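Local coordinates for protein methyltransferase WBDD (Escherichia coli, PDB 4AZS) that probably phosphorylates and then methylates the end of the growing O9a O-antigen polysaccharide, as a bifunctional kinase and methyltransferase that regulates its chain length, at residues Gln433-Glu445 with Leu455-Glu469. Residues are numbered along the deposited sequence; the frame is centred on the assembly and turned at random.
Sequences QPWSNWLYAVWQE and LLALFEKKAKLPSAE
Two helices near the C-terminal end of the modelled chain, 435-443 and the end of 452-460, run roughly antiparallel, their N-to-C directions 141° apart, with Trp-438 of the first laid against the second. Its CG stands anti to the backbone N (chi1 169°), which carries the indole across to the other helix. Trp-438 NE1 donates to Leu-455 O at 3.2 Å in a somewhat bent bond, and the same oxygen also accepts the helical bond from Phe-459 N. Tryptophan suits this place because it joins that donor to a broad apolar surface: Phe-459 turns its edge to the six-membered ring, planes 76° apart, while Leu-458 CB lies at the indole edge. Trp-438 also touches helices 341-357 and 397-410, consistent with the helical lobe of a kinase fold. At the other end, Lys-462 suits two surroundings, its aliphatic CE lying over the Trp-435 face, 4.1 Å from the five-membered-ring centroid, and its charged NZ forming a salt bridge with Glu-342. Beyond it Asn-437, acceptor and donor in one amide, ties down the returning chain: OD1 of Asn-437 accepts from Ala-468 N at 2.9 Å, the donor above the carbonyl plane, while Asn-437 ND2 donates to Gln-433 OE1 and to a water that donates to Lys-462 O and Leu-465 O.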
ATOM      1  N   GLN A 433      28.614  18.356 -68.470  1.00 49.22           N
ATOM      2  CA  GLN A 433      28.532  18.251 -69.910  1.00 55.35           C
ATOM      3  C   GLN A 433      28.848  16.813 -70.247  1.00 55.52           C
ATOM      4  O   GLN A 433      29.668  16.189 -69.587  1.00 61.91           O
ATOM      5  CB  GLN A 433      29.555  19.178 -70.570  1.00 56.60           C
ATOM      6  CG  GLN A 433      29.150  20.625 -70.481  1.00 59.51           C
ATOM      7  CD  GLN A 433      29.829  21.534 -71.510  1.00 64.98           C
ATOM      8  OE1 GLN A 433      29.805  21.304 -72.738  1.00 62.33           O
ATOM      9  NE2 GLN A 433      30.395  22.614 -71.008  1.00 70.13           N
ATOM     10  N   PRO A 434      28.161  16.240 -71.226  1.00 51.94           N
ATOM     11  CA  PRO A 434      27.100  16.697 -72.083  1.00 44.86           C
ATOM     12  C   PRO A 434      25.662  16.369 -71.630  1.00 39.55           C
ATOM     13  O   PRO A 434      24.715  16.636 -72.367  1.00 33.62           O
ATOM     14  CB  PRO A 434      27.412  15.940 -73.360  1.00 47.98           C
ATOM     15  CG  PRO A 434      27.914  14.616 -72.873  1.00 48.17           C
ATOM     16  CD  PRO A 434      28.545  14.851 -71.542  1.00 51.62           C
ATOM     17  N   TRP A 435      25.486  15.854 -70.430  1.00 37.36           N
ATOM     18  CA  TRP A 435      24.145  15.656 -69.885  1.00 38.20           C
ATOM     19  C   TRP A 435      23.384  16.977 -69.755  1.00 35.12           C
ATOM     20  O   TRP A 435      22.169  17.104 -70.063  1.00 30.86           O
ATOM     21  CB  TRP A 435      24.230  14.882 -68.555  1.00 45.20           C
ATOM     22  CG  TRP A 435      24.594  13.418 -68.733  1.00 50.66           C
ATOM     23  CD1 TRP A 435      23.733  12.370 -69.051  1.00 54.05           C
ATOM     24  CD2 TRP A 435      25.912  12.793 -68.621  1.00 57.27           C
ATOM     25  NE1 TRP A 435      24.410  11.180 -69.140  1.00 60.76           N
ATOM     26  CE2 TRP A 435      25.715  11.360 -68.889  1.00 61.59           C
ATOM     27  CE3 TRP A 435      27.186  13.246 -68.304  1.00 66.22           C
ATOM     28  CZ2 TRP A 435      26.774  10.445 -68.862  1.00 68.59           C
ATOM     29  CZ3 TRP A 435      28.250  12.317 -68.279  1.00 70.47           C
ATOM     30  CH2 TRP A 435      28.048  10.949 -68.558  1.00 68.34           C
ATOM     31  N   SER A 436      24.083  17.994 -69.328  1.00 34.89           N
ATOM     32  CA  SER A 436      23.475  19.302 -69.184  1.00 36.31           C
ATOM     33  C   SER A 436      23.052  19.869 -70.544  1.00 35.22           C
ATOM     34  O   SER A 436      22.025  20.535 -70.658  1.00 35.73           O
ATOM     35  CB  SER A 436      24.489  20.237 -68.540  1.00 39.50           C
ATOM     36  OG  SER A 436      25.694  20.214 -69.346  1.00 44.90           O
ATOM     37  N   ASN A 437      23.859  19.602 -71.559  1.00 34.36           N
ATOM     38  CA  ASN A 437      23.584  20.057 -72.924  1.00 35.21           C
ATOM     39  C   ASN A 437      22.356  19.367 -73.468  1.00 33.95           C
ATOM     40  O   ASN A 437      21.541  19.977 -74.125  1.00 31.46           O
ATOM     41  CB  ASN A 437      24.775  19.745 -73.804  1.00 35.55           C
ATOM     42  CG  ASN A 437      26.018  20.422 -73.332  1.00 37.43           C
ATOM     43  OD1 ASN A 437      25.957  21.288 -72.466  1.00 40.32           O
ATOM     44  ND2 ASN A 437      27.157  20.035 -73.883  1.00 40.55           N
ATOM     45  N   TRP A 438      22.211  18.090 -73.123  1.00 33.56           N
ATOM     46  CA  TRP A 438      21.041  17.272 -73.480  1.00 35.31           C
ATOM     47  C   TRP A 438      19.765  17.868 -72.943  1.00 35.98           C
ATOM     48  O   TRP A 438      18.798  18.132 -73.696  1.00 33.07           O
ATOM     49  CB  TRP A 438      21.270  15.869 -72.917  1.00 37.24           C
ATOM     50  CG  TRP A 438      20.101  14.951 -72.931  1.00 38.77           C
ATOM     51  CD1 TRP A 438      19.215  14.712 -73.956  1.00 37.51           C
ATOM     52  CD2 TRP A 438      19.694  14.049 -71.861  1.00 40.53           C
ATOM     53  NE1 TRP A 438      18.293  13.771 -73.586  1.00 36.53           N
ATOM     54  CE2 TRP A 438      18.529  13.336 -72.353  1.00 39.54           C
ATOM     55  CE3 TRP A 438      20.175  13.768 -70.585  1.00 44.91           C
ATOM     56  CZ2 TRP A 438      17.867  12.391 -71.586  1.00 42.20           C
ATOM     57  CZ3 TRP A 438      19.499  12.815 -69.810  1.00 46.78           C
ATOM     58  CH2 TRP A 438      18.372  12.146 -70.305  1.00 46.45           C
ATOM     59  N   LEU A 439      19.785  18.168 -71.659  1.00 34.43           N
ATOM     60  CA  LEU A 439      18.632  18.748 -71.000  1.00 40.07           C
ATOM     61  C   LEU A 439      18.335  20.135 -71.549  1.00 38.48           C
ATOM     62  O   LEU A 439      17.168  20.488 -71.753  1.00 35.26           O
ATOM     63  CB  LEU A 439      18.873  18.821 -69.479  1.00 46.46           C
ATOM     64  CG  LEU A 439      18.320  20.025 -68.700  1.00 53.25           C
ATOM     65  CD1 LEU A 439      16.813  19.899 -68.548  1.00 55.76           C
ATOM     66  CD2 LEU A 439      18.947  20.179 -67.305  1.00 54.26           C
ATOM     67  N   TYR A 440      19.384  20.909 -71.808  1.00 37.10           N
ATOM     68  CA  TYR A 440      19.177  22.236 -72.330  1.00 36.78           C
ATOM     69  C   TYR A 440      18.496  22.100 -73.684  1.00 34.84           C
ATOM     70  O   TYR A 440      17.602  22.857 -73.982  1.00 33.55           O
ATOM     71  CB  TYR A 440      20.483  23.046 -72.407  1.00 39.70           C
ATOM     72  CG  TYR A 440      20.295  24.419 -72.978  1.00 41.32           C
ATOM     73  CD1 TYR A 440      20.356  24.610 -74.328  1.00 42.28           C
ATOM     74  CD2 TYR A 440      20.039  25.529 -72.167  1.00 46.12           C
ATOM     75  CE1 TYR A 440      20.180  25.856 -74.899  1.00 43.03           C
ATOM     76  CE2 TYR A 440      19.838  26.790 -72.735  1.00 46.72           C
ATOM     77  CZ  TYR A 440      19.906  26.930 -74.104  1.00 46.40           C
ATOM     78  OH  TYR A 440      19.712  28.137 -74.755  1.00 52.27           O
ATOM     79  N   ALA A 441      18.887  21.123 -74.499  1.00 33.92           N
ATOM     80  CA  ALA A 441      18.270  21.001 -75.824  1.00 33.83           C
ATOM     81  C   ALA A 441      16.822  20.665 -75.680  1.00 31.54           C
ATOM     82  O   ALA A 441      16.000  21.133 -76.430  1.00 31.84           O
ATOM     83  CB  ALA A 441      18.969  19.960 -76.697  1.00 34.86           C
ATOM     84  N   VAL A 442      16.485  19.853 -74.699  1.00 33.65           N
ATOM     85  CA  VAL A 442      15.115  19.438 -74.579  1.00 32.15           C
ATOM     86  C   VAL A 442      14.286  20.633 -74.213  1.00 33.92           C
ATOM     87  O   VAL A 442      13.167  20.813 -74.738  1.00 35.09           O
ATOM     88  CB  VAL A 442      14.901  18.370 -73.504  1.00 31.49           C
ATOM     89  CG1 VAL A 442      13.413  18.121 -73.309  1.00 32.37           C
ATOM     90  CG2 VAL A 442      15.612  17.092 -73.865  1.00 30.75           C
ATOM     91  N   TRP A 443      14.822  21.446 -73.311  1.00 36.23           N
ATOM     92  CA  TRP A 443      14.123  22.627 -72.845  1.00 42.19           C
ATOM     93  C   TRP A 443      13.884  23.654 -73.907  1.00 41.73           C
ATOM     94  O   TRP A 443      12.975  24.418 -73.772  1.00 41.67           O
ATOM     95  CB  TRP A 443      14.810  23.257 -71.628  1.00 51.20           C
ATOM     96  CG  TRP A 443      14.254  22.683 -70.349  1.00 64.52           C
ATOM     97  CD1 TRP A 443      14.514  21.421 -69.801  1.00 67.99           C
ATOM     98  CD2 TRP A 443      13.277  23.295 -69.438  1.00 73.27           C
ATOM     99  NE1 TRP A 443      13.808  21.224 -68.637  1.00 74.54           N
ATOM    100  CE2 TRP A 443      13.050  22.311 -68.355  1.00 80.83           C
ATOM    101  CE3 TRP A 443      12.607  24.506 -69.399  1.00 78.53           C
ATOM    102  CZ2 TRP A 443      12.182  22.558 -67.309  1.00 80.86           C
ATOM    103  CZ3 TRP A 443      11.738  24.743 -68.333  1.00 84.71           C
ATOM    104  CH2 TRP A 443      11.538  23.791 -67.311  1.00 87.03           C
ATOM    105  N   GLN A 444      14.659  23.654 -74.986  1.00 38.94           N
ATOM    106  CA  GLN A 444      14.442  24.613 -76.075  1.00 39.07           C
ATOM    107  C   GLN A 444      13.350  24.146 -77.034  1.00 37.88           C
ATOM    108  O   GLN A 444      13.044  24.848 -77.974  1.00 35.51           O
ATOM    109  CB  GLN A 444      15.715  24.803 -76.887  1.00 37.93           C
ATOM    110  CG  GLN A 444      16.874  25.340 -76.079  1.00 42.06           C
ATOM    111  CD  GLN A 444      16.442  26.492 -75.210  1.00 47.21           C
ATOM    112  OE1 GLN A 444      15.891  27.480 -75.702  1.00 52.47           O
ATOM    113  NE2 GLN A 444      16.607  26.338 -73.912  1.00 51.45           N
ATOM    114  N   GLU A 445      12.839  22.935 -76.834  1.00 33.06           N
ATOM    115  CA  GLU A 445      11.813  22.379 -77.695  1.00 32.18           C
ATOM    116  C   GLU A 445      10.421  22.858 -77.304  1.00 32.91           C
ATOM    117  O   GLU A 445      10.074  22.880 -76.129  1.00 32.17           O
ATOM    118  CB  GLU A 445      11.779  20.859 -77.584  1.00 33.05           C
ATOM    119  CG  GLU A 445      13.001  20.180 -78.150  1.00 33.36           C
ATOM    120  CD  GLU A 445      13.020  20.128 -79.632  1.00 34.19           C
ATOM    121  OE1 GLU A 445      11.993  20.444 -80.274  1.00 34.62           O
ATOM    122  OE2 GLU A 445      14.045  19.660 -80.168  1.00 37.77           O
ATOM    123  N   LEU A 455      13.422  12.441 -76.268  1.00 34.48           N
ATOM    124  CA  LEU A 455      14.384  12.347 -75.181  1.00 37.92           C
ATOM    125  C   LEU A 455      15.500  11.377 -75.539  1.00 37.89           C
ATOM    126  O   LEU A 455      16.689  11.679 -75.320  1.00 38.80           O
ATOM    127  CB  LEU A 455      13.677  11.872 -73.916  1.00 40.96           C
ATOM    128  CG  LEU A 455      14.108  12.374 -72.551  1.00 42.39           C
ATOM    129  CD1 LEU A 455      14.205  13.868 -72.546  1.00 47.00           C
ATOM    130  CD2 LEU A 455      13.110  11.968 -71.483  1.00 44.67           C
ATOM    131  N   LEU A 456      15.124  10.222 -76.097  1.00 37.40           N
ATOM    132  CA  LEU A 456      16.106   9.220 -76.493  1.00 35.74           C
ATOM    133  C   LEU A 456      16.970   9.729 -77.639  1.00 32.48           C
ATOM    134  O   LEU A 456      18.187   9.612 -77.607  1.00 33.80           O
ATOM    135  CB  LEU A 456      15.423   7.900 -76.872  1.00 35.98           C
ATOM    136  CG  LEU A 456      16.371   6.908 -77.550  1.00 37.31           C
ATOM    137  CD1 LEU A 456      17.485   6.477 -76.599  1.00 38.78           C
ATOM    138  CD2 LEU A 456      15.628   5.700 -78.081  1.00 36.89           C
ATOM    139  N   ALA A 457      16.368  10.295 -78.674  1.00 32.88           N
ATOM    140  CA  ALA A 457      17.161  10.748 -79.828  1.00 32.99           C
ATOM    141  C   ALA A 457      18.166  11.824 -79.408  1.00 33.85           C
ATOM    142  O   ALA A 457      19.328  11.803 -79.827  1.00 32.31           O
ATOM    143  CB  ALA A 457      16.266  11.239 -80.961  1.00 33.38           C
ATOM    144  N   LEU A 458      17.746  12.737 -78.540  1.00 32.64           N
ATOM    145  CA  LEU A 458      18.658  13.786 -78.144  1.00 33.08           C
ATOM    146  C   LEU A 458      19.745  13.171 -77.247  1.00 35.49           C
ATOM    147  O   LEU A 458      20.908  13.574 -77.323  1.00 35.01           O
ATOM    148  CB  LEU A 458      17.935  14.955 -77.483  1.00 31.17           C
ATOM    149  CG  LEU A 458      17.163  15.884 -78.414  1.00 30.67           C
ATOM    150  CD1 LEU A 458      16.337  16.890 -77.637  1.00 31.30           C
ATOM    151  CD2 LEU A 458      18.083  16.624 -79.356  1.00 31.45           C
ATOM    152  N   PHE A 459      19.380  12.184 -76.430  1.00 34.16           N
ATOM    153  CA  PHE A 459      20.335  11.540 -75.570  1.00 34.76           C
ATOM    154  C   PHE A 459      21.463  10.887 -76.360  1.00 35.87           C
ATOM    155  O   PHE A 459      22.618  11.062 -76.039  1.00 35.08           O
ATOM    156  CB  PHE A 459      19.677  10.493 -74.676  1.00 38.79           C
ATOM    157  CG  PHE A 459      20.674   9.670 -73.912  1.00 39.92           C
ATOM    158  CD1 PHE A 459      21.145  10.102 -72.687  1.00 41.43           C
ATOM    159  CD2 PHE A 459      21.181   8.492 -74.456  1.00 41.49           C
ATOM    160  CE1 PHE A 459      22.074   9.353 -71.980  1.00 43.67           C
ATOM    161  CE2 PHE A 459      22.113   7.737 -73.758  1.00 42.88           C
ATOM    162  CZ  PHE A 459      22.543   8.160 -72.514  1.00 44.10           C
ATOM    163  N   GLU A 460      21.117  10.171 -77.414  1.00 36.55           N
ATOM    164  CA  GLU A 460      22.107   9.550 -78.297  1.00 40.78           C
ATOM    165  C   GLU A 460      23.056  10.518 -79.024  1.00 42.90           C
ATOM    166  O   GLU A 460      24.142  10.147 -79.438  1.00 40.92           O
ATOM    167  CB  GLU A 460      21.373   8.667 -79.315  1.00 44.32           C
ATOM    168  CG  GLU A 460      20.860   7.363 -78.674  1.00 49.99           C
ATOM    169  CD  GLU A 460      19.809   6.624 -79.512  1.00 57.04           C
ATOM    170  OE1 GLU A 460      19.492   7.085 -80.643  1.00 55.73           O
ATOM    171  OE2 GLU A 460      19.286   5.579 -79.030  1.00 58.61           O
ATOM    172  N   LYS A 461      22.662  11.772 -79.187  1.00 40.97           N
ATOM    173  CA  LYS A 461      23.489  12.705 -79.904  1.00 39.84           C
ATOM    174  C   LYS A 461      24.026  13.765 -78.964  1.00 39.56           C
ATOM    175  O   LYS A 461      24.467  14.824 -79.412  1.00 36.77           O
ATOM    176  CB  LYS A 461      22.655  13.356 -81.005  1.00 42.58           C
ATOM    177  CG  LYS A 461      22.078  12.351 -81.997  1.00 42.13           C
ATOM    178  CD  LYS A 461      23.140  11.833 -82.969  1.00 45.46           C
ATOM    179  CE  LYS A 461      22.560  10.743 -83.858  1.00 50.77           C
ATOM    180  NZ  LYS A 461      23.272  10.583 -85.153  1.00 56.18           N
ATOM    181  N   LYS A 462      23.954  13.508 -77.657  1.00 37.05           N
ATOM    182  CA  LYS A 462      24.249  14.566 -76.697  1.00 39.57           C
ATOM    183  C   LYS A 462      25.675  15.125 -76.853  1.00 42.09           C
ATOM    184  O   LYS A 462      25.879  16.301 -76.629  1.00 41.01           O
ATOM    185  CB  LYS A 462      23.970  14.154 -75.248  1.00 41.59           C
ATOM    186  CG  LYS A 462      24.793  12.989 -74.754  1.00 40.14           C
ATOM    187  CD  LYS A 462      24.322  12.587 -73.366  1.00 44.93           C
ATOM    188  CE  LYS A 462      25.079  11.366 -72.863  1.00 44.92           C
ATOM    189  NZ  LYS A 462      24.967  10.258 -73.858  1.00 49.89           N
ATOM    190  N   ALA A 463      26.637  14.308 -77.284  1.00 41.72           N
ATOM    191  CA  ALA A 463      28.007  14.809 -77.464  1.00 46.33           C
ATOM    192  C   ALA A 463      28.107  15.878 -78.552  1.00 47.07           C
ATOM    193  O   ALA A 463      29.041  16.642 -78.556  1.00 49.15           O
ATOM    194  CB  ALA A 463      28.974  13.663 -77.734  1.00 48.44           C
ATOM    195  N   LYS A 464      27.123  15.966 -79.439  1.00 46.37           N
ATOM    196  CA  LYS A 464      27.160  16.920 -80.523  1.00 47.18           C
ATOM    197  C   LYS A 464      26.412  18.213 -80.203  1.00 45.69           C
ATOM    198  O   LYS A 464      26.479  19.169 -80.968  1.00 42.42           O
ATOM    199  CB  LYS A 464      26.499  16.301 -81.768  1.00 53.66           C
ATOM    200  CG  LYS A 464      27.108  14.960 -82.194  1.00 61.72           C
ATOM    201  CD  LYS A 464      26.982  14.730 -83.698  1.00 66.36           C
ATOM    202  CE  LYS A 464      25.523  14.645 -84.153  1.00 70.04           C
ATOM    203  NZ  LYS A 464      25.296  15.153 -85.540  1.00 67.93           N
ATOM    204  N   LEU A 465      25.643  18.226 -79.119  1.00 37.73           N
ATOM    205  CA  LEU A 465      24.733  19.314 -78.888  1.00 36.46           C
ATOM    206  C   LEU A 465      25.495  20.517 -78.364  1.00 37.99           C
ATOM    207  O   LEU A 465      26.537  20.371 -77.736  1.00 35.74           O
ATOM    208  CB  LEU A 465      23.685  18.909 -77.882  1.00 36.14           C
ATOM    209  CG  LEU A 465      22.726  17.828 -78.337  1.00 36.31           C
ATOM    210  CD1 LEU A 465      21.852  17.456 -77.162  1.00 35.59           C
ATOM    211  CD2 LEU A 465      21.896  18.297 -79.515  1.00 35.94           C
ATOM    212  N   PRO A 466      24.960  21.709 -78.583  1.00 37.70           N
ATOM    213  CA  PRO A 466      25.685  22.909 -78.104  1.00 41.74           C
ATOM    214  C   PRO A 466      25.836  22.972 -76.567  1.00 37.24           C
ATOM    215  O   PRO A 466      25.051  22.384 -75.798  1.00 36.07           O
ATOM    216  CB  PRO A 466      24.814  24.084 -78.615  1.00 42.23           C
ATOM    217  CG  PRO A 466      23.934  23.499 -79.682  1.00 41.32           C
ATOM    218  CD  PRO A 466      23.721  22.044 -79.292  1.00 39.98           C
ATOM    219  N   SER A 467      26.860  23.668 -76.140  1.00 36.89           N
ATOM    220  CA  SER A 467      27.185  23.753 -74.732  1.00 40.68           C
ATOM    221  C   SER A 467      26.226  24.677 -73.948  1.00 39.13           C
ATOM    222  O   SER A 467      26.206  25.899 -74.189  1.00 38.76           O
ATOM    223  CB  SER A 467      28.606  24.237 -74.585  1.00 40.80           C
ATOM    224  OG  SER A 467      28.841  24.518 -73.208  1.00 47.94           O
ATOM    225  N   ALA A 468      25.448  24.108 -73.024  1.00 37.17           N
ATOM    226  CA  ALA A 468      24.515  24.909 -72.199  1.00 38.31           C
ATOM    227  C   ALA A 468      25.181  26.058 -71.434  1.00 39.29           C
ATOM    228  O   ALA A 468      24.632  27.134 -71.314  1.00 40.50           O
ATOM    229  CB  ALA A 468      23.770  24.027 -71.218  1.00 41.45           C
ATOM    230  N   GLU A 469      26.380  25.862 -70.945  1.00 39.99           N
ATOM    231  CA  GLU A 469      26.983  26.884 -70.135  1.00 41.29           C
ATOM    232  C   GLU A 469      27.358  28.140 -70.940  1.00 40.56           C
ATOM    233  O   GLU A 469      27.676  29.190 -70.363  1.00 38.81           O
ATOM    234  CB  GLU A 469      28.180  26.291 -69.422  1.00 46.26           C
ATOM    235  CG  GLU A 469      29.281  25.833 -70.354  1.00 52.44           C
ATOM    236  CD  GLU A 469      30.645  25.706 -69.670  1.00 58.88           C
ATOM    237  OE1 GLU A 469      30.711  25.123 -68.565  1.00 66.96           O
ATOM    238  OE2 GLU A 469      31.647  26.173 -70.262  1.00 64.53           O
TER
HETATM  239  O   HOH W   1      22.340  21.833 -76.002  1.00 30.34           O
HETATM  240  O   HOH W   2      27.371  18.250 -76.097  1.00 43.51           O